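PDB 1TKS: 3,4-dihydroxy-2-butanone 4-phosphate synthase from Candida albicans, which catalyses the conversion of D-ribulose 5-phosphate to formate and 3,4-dihydroxy-2-butanone 4-phosphate, a step of riboflavin biosynthesis. Local coordinates for the interface of chains A and B. Sequence-based numbering; all coordinates share one arbitrary frame. Chains: chain A/B, 3,4-dihydroxy-2-butanone 4-phosphate synthase.

Contact 1: the interface of chains A and B. Residues chain A 101, 126-129; chain B 57, 87, 166.
A:Ile101 lays its CD1 methyl over the root of the B:Tyr57 ring, 3.4 Å from B:Tyr57 CB. The branch reaches there because CG1 stands anti to the backbone N (chi1 -159°), and a branched aliphatic chain suits the place, with CD1 on the tyrosine and CG1 and CG2 turned to the other flank. A:His128 continues the cover on the same ring face, its CB lying over the rim, while the backbone CA of A:His128 packs 3.7 Å from B:Tyr57 CZ. Beside this core, A:Ile101 CG1 and CG2 meet the B:Glu166 carboxylate tip to tip. On the opposite flank the rigid ring of A:Pro126, which follows a cis peptide bond, places CG 3.6 Å from B:Tyr87 CD1.

Both tyrosines carry the contact out to polar groups. The B:Tyr57 phenol OH can donate a hydrogen bond to the carbonyl A:Gly127 O (3.0 Å), and water 1 links the same two oxygens, lying 2.8 Å from each. That water also sits above the centre of the B:Tyr87 ring. B:Tyr87 OH and the imidazole A:His128 NE2 form a 2.9 Å hydrogen bond, their side chains crossing at about a right angle. The chain A segment 126-128 runs into strand 129-134, whereas B:Glu166 ends strand 162-166 and both tyrosines lie in loops.

Contact 2: the interface of chains A and B. Residues chain A 55, 57, 166, 173, 175; chain B 101-103, 106.
B:Ile101 packs its branches against A:Ser55, A:Tyr57, A:Glu166 and A:Met175, part of the two-fold interface of this DHBP synthase family member. With B:Ile101 CG1 anti to the backbone N (chi1 -172°), the CG1–CD1 arm points at A:Ser55 and the root of A:Tyr57, and CG2 turns to the other flank. There A:Met175 comes in at about a right angle, its terminal methyl CE 3.9 Å from B:Ile101 CG2; a flexible thioether, bent at chi2, can follow the shape of the branched chain.

Alongside the isoleucine, B:Arg106 bends at chi3 and lays one guanidinium face over B:Ile101 CD1, which lies 3.4 Å from the plane. The edge of the same flat group faces chain A: NH2 donates a nearly straight hydrogen bond (165° at H) to the carbonyl A:Ser55 O at 3.0 Å, with the acceptor close to the guanidinium plane.

Hydrogen bonds within chain A fix the groups that meet the isoleucine. A:Ser55 OG, turned between its backbone N and carbonyl carbon, donates to A:Glu166 OE1 (2.8 Å) on the syn side but tilted well out of the carboxylate plane, and accepts from A:Tyr57 N (3.1 Å), a small hydroxyl thus serving both roles. Farther out, water 2 joins A:Gly173 O (2.7 Å) to B:Ala103 N (2.9 Å), whose N-H, in the first turn of helix 103-114 where no preceding turn supplies a carbonyl, is met by the water.

Contact 3: the interface of chains A and B. Residues chain A 172-174; chain B 44, 48, 103.
A:Asp172 and A:Gly173 rest on B:Ala48 in a loop-on-helix contact at the margin of the two-fold interface, where water carries much of the polar linkage and probably helps keep the two subunits of the dimer in register. The methyl of B:Ala48 touches the carbonyl A:Asp172 O at 3.5 Å and A:Gly173 CA at 4.0 Å. Small residues suit both partners: alanine lets the loop come near the helix, and the glycine has a positive phi (77°), which glycine, having no CB, adopts without strain.

One helical turn earlier on the same helix, B:Gln44 sends its chain across the loop. CG stands anti to the backbone N (chi1 -172°), and a bend at chi2 brings the amide toward A:Leu174, whose side chain it crosses at about a right angle; A:Leu174 CD2 lies 3.5 Å from B:Gln44 OE1. The amide nitrogen B:Gln44 NE2 instead meets water 4 at 2.8 Å, and that water bonds to A:Asp172 O at 2.7 Å. A long amide can thus bridge to a carbonyl without bonding it directly.

Within chain A, A:Leu174 N donates to A:Asp172 OD1 (3.2 Å), which is approached from above the carboxylate plane. This short-range bond ties the turn together around the glycine. The turn follows strand 162-166 and precedes helix 178-188, whereas its partners B:Gln44 and B:Ala48 belong to helix 44-52.

Contact 1: the interface of chains A and B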
loop_
_atom_site.group_PDB
_atom_site.type_symbol
_atom_site.label_atom_id
_atom_site.label_comp_id
_atom_site.label_asym_id
_atom_site.label_seq_id
_atom_site.Cartn_x
_atom_site.Cartn_y
_atom_site.Cartn_z
ATOM N N ILE A 101 -1.929 -7.298 6.984
ATOM C CA ILE A 101 -1.096 -6.149 6.642
ATOM C C ILE A 101 0.333 -6.200 7.214
ATOM O O ILE A 101 1.244 -5.570 6.677
ATOM C CB ILE A 101 -1.802 -4.830 7.096
ATOM C CG1 ILE A 101 -1.245 -3.631 6.323
ATOM C CG2 ILE A 101 -1.637 -4.616 8.589
ATOM C CD1 ILE A 101 -1.893 -3.439 4.965
ATOM N N PRO A 126 -11.295 -9.938 -0.502
ATOM C CA PRO A 126 -10.065 -9.182 -0.763
ATOM C C PRO A 126 -9.031 -9.358 0.353
ATOM O O PRO A 126 -9.305 -9.983 1.379
ATOM C CB PRO A 126 -10.564 -7.741 -0.863
ATOM C CG PRO A 126 -11.721 -7.730 0.086
ATOM C CD PRO A 126 -12.426 -9.021 -0.260
ATOM N N GLY A 127 -7.843 -8.803 0.134
ATOM C CA GLY A 127 -6.787 -8.909 1.117
ATOM C C GLY A 127 -5.870 -7.704 1.150
ATOM O O GLY A 127 -6.273 -6.594 0.793
ATOM N N HIS A 128 -4.626 -7.926 1.560
ATOM C CA HIS A 128 -3.661 -6.842 1.670
ATOM C C HIS A 128 -2.480 -6.924 0.705
ATOM O O HIS A 128 -1.550 -6.125 0.793
ATOM C CB HIS A 128 -3.172 -6.737 3.119
ATOM C CG HIS A 128 -4.272 -6.466 4.100
ATOM N ND1 HIS A 128 -5.158 -7.437 4.513
ATOM C CD2 HIS A 128 -4.658 -5.321 4.716
ATOM C CE1 HIS A 128 -6.044 -6.904 5.338
ATOM N NE2 HIS A 128 -5.762 -5.621 5.476
ATOM N N ILE A 129 -2.520 -7.893 -0.208
ATOM C CA ILE A 129 -1.490 -8.041 -1.228
ATOM C C ILE A 129 -2.157 -7.807 -2.580
ATOM O O ILE A 129 -3.283 -8.257 -2.813
ATOM C CB ILE A 129 -0.843 -9.445 -1.200
ATOM C CG1 ILE A 129 0.255 -9.479 -0.140
ATOM C CG2 ILE A 129 -0.273 -9.802 -2.574
ATOM C CD1 ILE A 129 -0.238 -9.148 1.250
ATOM N N TYR B 57 -0.279 0.966 2.757
ATOM C CA TYR B 57 -1.529 0.471 2.173
ATOM C C TYR B 57 -2.565 1.510 2.598
ATOM O O TYR B 57 -3.401 1.257 3.462
ATOM C CB TYR B 57 -1.869 -0.907 2.765
ATOM C CG TYR B 57 -2.684 -1.808 1.861
ATOM C CD1 TYR B 57 -2.183 -2.220 0.629
ATOM C CD2 TYR B 57 -3.944 -2.270 2.246
ATOM C CE1 TYR B 57 -2.911 -3.070 -0.200
ATOM C CE2 TYR B 57 -4.683 -3.123 1.420
ATOM C CZ TYR B 57 -4.159 -3.518 0.203
ATOM O OH TYR B 57 -4.864 -4.367 -0.622
ATOM N N TYR B 87 -13.543 -3.525 1.150
ATOM C CA TYR B 87 -12.847 -2.674 0.191
ATOM C C TYR B 87 -13.696 -2.488 -1.056
ATOM O O TYR B 87 -14.555 -3.316 -1.358
ATOM C CB TYR B 87 -11.535 -3.316 -0.265
ATOM C CG TYR B 87 -10.505 -3.542 0.809
ATOM C CD1 TYR B 87 -10.479 -4.731 1.538
ATOM C CD2 TYR B 87 -9.535 -2.581 1.076
ATOM C CE1 TYR B 87 -9.506 -4.958 2.504
ATOM C CE2 TYR B 87 -8.560 -2.793 2.039
ATOM C CZ TYR B 87 -8.548 -3.982 2.747
ATOM O OH TYR B 87 -7.577 -4.204 3.693
ATOM N N GLU B 166 -1.860 2.076 8.936
ATOM C CA GLU B 166 -1.232 1.533 10.143
ATOM C C GLU B 166 0.183 2.016 10.437
ATOM O O GLU B 166 1.057 1.945 9.576
ATOM C CB GLU B 166 -1.185 0.001 10.069
ATOM C CG GLU B 166 -2.499 -0.695 9.751
ATOM C CD GLU B 166 -2.794 -0.772 8.261
ATOM O OE1 GLU B 166 -3.744 -1.488 7.887
ATOM O OE2 GLU B 166 -2.085 -0.122 7.467
HETATM O O HOH W 1 -7.664 -4.648 -0.752
#

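Contact 2: the interface of chains A and B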
loop_
_atom_site.group_PDB
_atom_site.type_symbol
_atom_site.label_atom_id
_atom_site.label_comp_id
_atom_site.label_asym_id
_atom_site.label_seq_id
_atom_site.Cartn_x
_atom_site.Cartn_y
_atom_site.Cartn_z
ATOM N N SER A 55 6.636 2.817 -1.291
ATOM C CA SER A 55 5.302 3.396 -1.190
ATOM C C SER A 55 4.409 2.538 -0.304
ATOM O O SER A 55 3.371 3.004 0.164
ATOM C CB SER A 55 4.653 3.487 -2.571
ATOM O OG SER A 55 4.150 2.224 -2.964
ATOM N N TYR A 57 2.663 0.119 -1.296
ATOM C CA TYR A 57 1.628 -0.475 -2.144
ATOM C C TYR A 57 2.325 -1.662 -2.802
ATOM O O TYR A 57 2.597 -1.667 -4.006
ATOM C CB TYR A 57 1.168 0.551 -3.192
ATOM C CG TYR A 57 -0.254 0.386 -3.691
ATOM C CD1 TYR A 57 -1.339 0.467 -2.816
ATOM C CD2 TYR A 57 -0.516 0.184 -5.048
ATOM C CE1 TYR A 57 -2.649 0.351 -3.281
ATOM C CE2 TYR A 57 -1.825 0.067 -5.521
ATOM C CZ TYR A 57 -2.882 0.152 -4.635
ATOM O OH TYR A 57 -4.178 0.045 -5.103
ATOM N N GLU A 166 7.656 0.674 -5.265
ATOM C CA GLU A 166 8.419 1.868 -5.643
ATOM C C GLU A 166 9.261 2.474 -4.532
ATOM O O GLU A 166 8.766 2.711 -3.434
ATOM C CB GLU A 166 7.478 2.968 -6.157
ATOM C CG GLU A 166 6.527 2.561 -7.268
ATOM C CD GLU A 166 5.253 1.925 -6.752
ATOM O OE1 GLU A 166 5.175 1.610 -5.545
ATOM O OE2 GLU A 166 4.322 1.738 -7.565
ATOM N N GLY A 173 9.234 12.059 0.502
ATOM C CA GLY A 173 8.296 11.100 -0.055
ATOM C C GLY A 173 8.256 11.029 -1.571
ATOM O O GLY A 173 7.383 10.372 -2.143
ATOM N N MET A 175 9.456 9.824 -5.236
ATOM C CA MET A 175 10.035 8.596 -5.765
ATOM C C MET A 175 11.504 8.806 -6.122
ATOM O O MET A 175 11.890 9.871 -6.602
ATOM C CB MET A 175 9.247 8.129 -6.993
ATOM C CG MET A 175 8.071 7.209 -6.671
ATOM S SD MET A 175 6.838 7.881 -5.533
ATOM C CE MET A 175 5.959 6.361 -5.064
ATOM N N ILE B 101 0.571 6.639 -7.771
ATOM C CA ILE B 101 1.148 6.201 -6.499
ATOM C C ILE B 101 1.951 7.275 -5.744
ATOM O O ILE B 101 2.221 7.134 -4.548
ATOM C CB ILE B 101 2.030 4.942 -6.739
ATOM C CG1 ILE B 101 2.494 4.340 -5.410
ATOM C CG2 ILE B 101 3.227 5.303 -7.598
ATOM C CD1 ILE B 101 1.365 3.851 -4.533
ATOM N N SER B 102 2.325 8.353 -6.427
ATOM C CA SER B 102 3.093 9.414 -5.774
ATOM C C SER B 102 2.303 10.021 -4.617
ATOM O O SER B 102 1.074 9.924 -4.570
ATOM C CB SER B 102 3.450 10.517 -6.771
ATOM O OG SER B 102 2.321 11.313 -7.091
ATOM N N ALA B 103 3.008 10.643 -3.679
ATOM C CA ALA B 103 2.340 11.268 -2.545
ATOM C C ALA B 103 1.371 12.325 -3.077
ATOM O O ALA B 103 0.243 12.441 -2.604
ATOM C CB ALA B 103 3.372 11.907 -1.616
ATOM N N ARG B 106 -1.720 10.420 -4.703
ATOM C CA ARG B 106 -2.584 9.781 -3.717
ATOM C C ARG B 106 -3.307 10.814 -2.866
ATOM O O ARG B 106 -4.463 10.613 -2.499
ATOM C CB ARG B 106 -1.798 8.794 -2.839
ATOM C CG ARG B 106 -1.572 7.459 -3.542
ATOM C CD ARG B 106 -1.243 6.323 -2.591
ATOM N NE ARG B 106 0.168 6.271 -2.217
ATOM C CZ ARG B 106 0.685 5.320 -1.444
ATOM N NH1 ARG B 106 -0.100 4.360 -0.969
ATOM N NH2 ARG B 106 1.980 5.315 -1.155
HETATM O O HOH W 2 5.804 11.057 -4.274
#

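Contact 3: the interface of chains A and B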
loop_
_atom_site.group_PDB
_atom_site.type_symbol
_atom_site.label_atom_id
_atom_site.label_comp_id
_atom_site.label_asym_id
_atom_site.label_seq_id
_atom_site.Cartn_x
_atom_site.Cartn_y
_atom_site.Cartn_z
ATOM N N ASP A 172 11.195 13.686 1.603
ATOM C CA ASP A 172 9.971 14.303 1.110
ATOM C C ASP A 172 8.944 13.355 0.494
ATOM O O ASP A 172 7.910 13.802 -0.003
ATOM C CB ASP A 172 10.333 15.365 0.079
ATOM C CG ASP A 172 11.423 14.898 -0.864
ATOM O OD1 ASP A 172 11.479 13.681 -1.140
ATOM O OD2 ASP A 172 12.211 15.742 -1.332
ATOM N N GLY A 173 9.234 12.059 0.502
ATOM C CA GLY A 173 8.296 11.100 -0.055
ATOM C C GLY A 173 8.256 11.029 -1.571
ATOM O O GLY A 173 7.383 10.372 -2.143
ATOM N N LEU A 174 9.186 11.707 -2.231
ATOM C CA LEU A 174 9.227 11.675 -3.687
ATOM C C LEU A 174 9.917 10.391 -4.127
ATOM O O LEU A 174 10.842 9.922 -3.468
ATOM C CB LEU A 174 9.985 12.885 -4.230
ATOM C CG LEU A 174 9.461 14.248 -3.777
ATOM C CD1 LEU A 174 10.281 15.332 -4.455
ATOM C CD2 LEU A 174 7.986 14.399 -4.117
ATOM N N GLN B 44 0.051 16.889 -0.069
ATOM C CA GLN B 44 1.141 16.067 -0.572
ATOM C C GLN B 44 2.088 15.752 0.581
ATOM O O GLN B 44 2.469 14.604 0.780
ATOM C CB GLN B 44 1.902 16.814 -1.673
ATOM C CG GLN B 44 2.949 15.978 -2.396
ATOM C CD GLN B 44 4.293 15.921 -1.687
ATOM O OE1 GLN B 44 5.199 15.210 -2.120
ATOM N NE2 GLN B 44 4.434 16.678 -0.604
ATOM N N ALA B 48 2.873 12.180 2.324
ATOM C CA ALA B 48 4.238 11.679 2.356
ATOM C C ALA B 48 4.554 11.241 3.785
ATOM O O ALA B 48 5.242 10.242 4.002
ATOM C CB ALA B 48 5.217 12.754 1.903
ATOM N N ALA B 103 3.008 10.643 -3.679
ATOM C CA ALA B 103 2.340 11.268 -2.545
ATOM C C ALA B 103 1.371 12.325 -3.077
ATOM O O ALA B 103 0.243 12.441 -2.604
ATOM C CB ALA B 103 3.372 11.907 -1.616
HETATM O O HOH W 3 5.804 11.057 -4.274
HETATM O O HOH W 4 6.816 16.199 0.779
#

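Contacts 2 and 3 are neighbours: the centres of their C-alpha atoms lie about 7 Å apart, and they share A:Gly173 and B:Ala103. Contact 1 is more distant, about 16 Å from contact 2 and 21 Å from contact 3, measured between the same kind of centres. Contacts 1 and 2 nevertheless share Ile101, Tyr57 and Glu166 with the chains exchanged, as the two-fold symmetry requires. The patches together run from the tyrosine and histidine contacts through the isoleucine contact to a hydrated patch; by the symmetry each subunit supplies and receives the same groups.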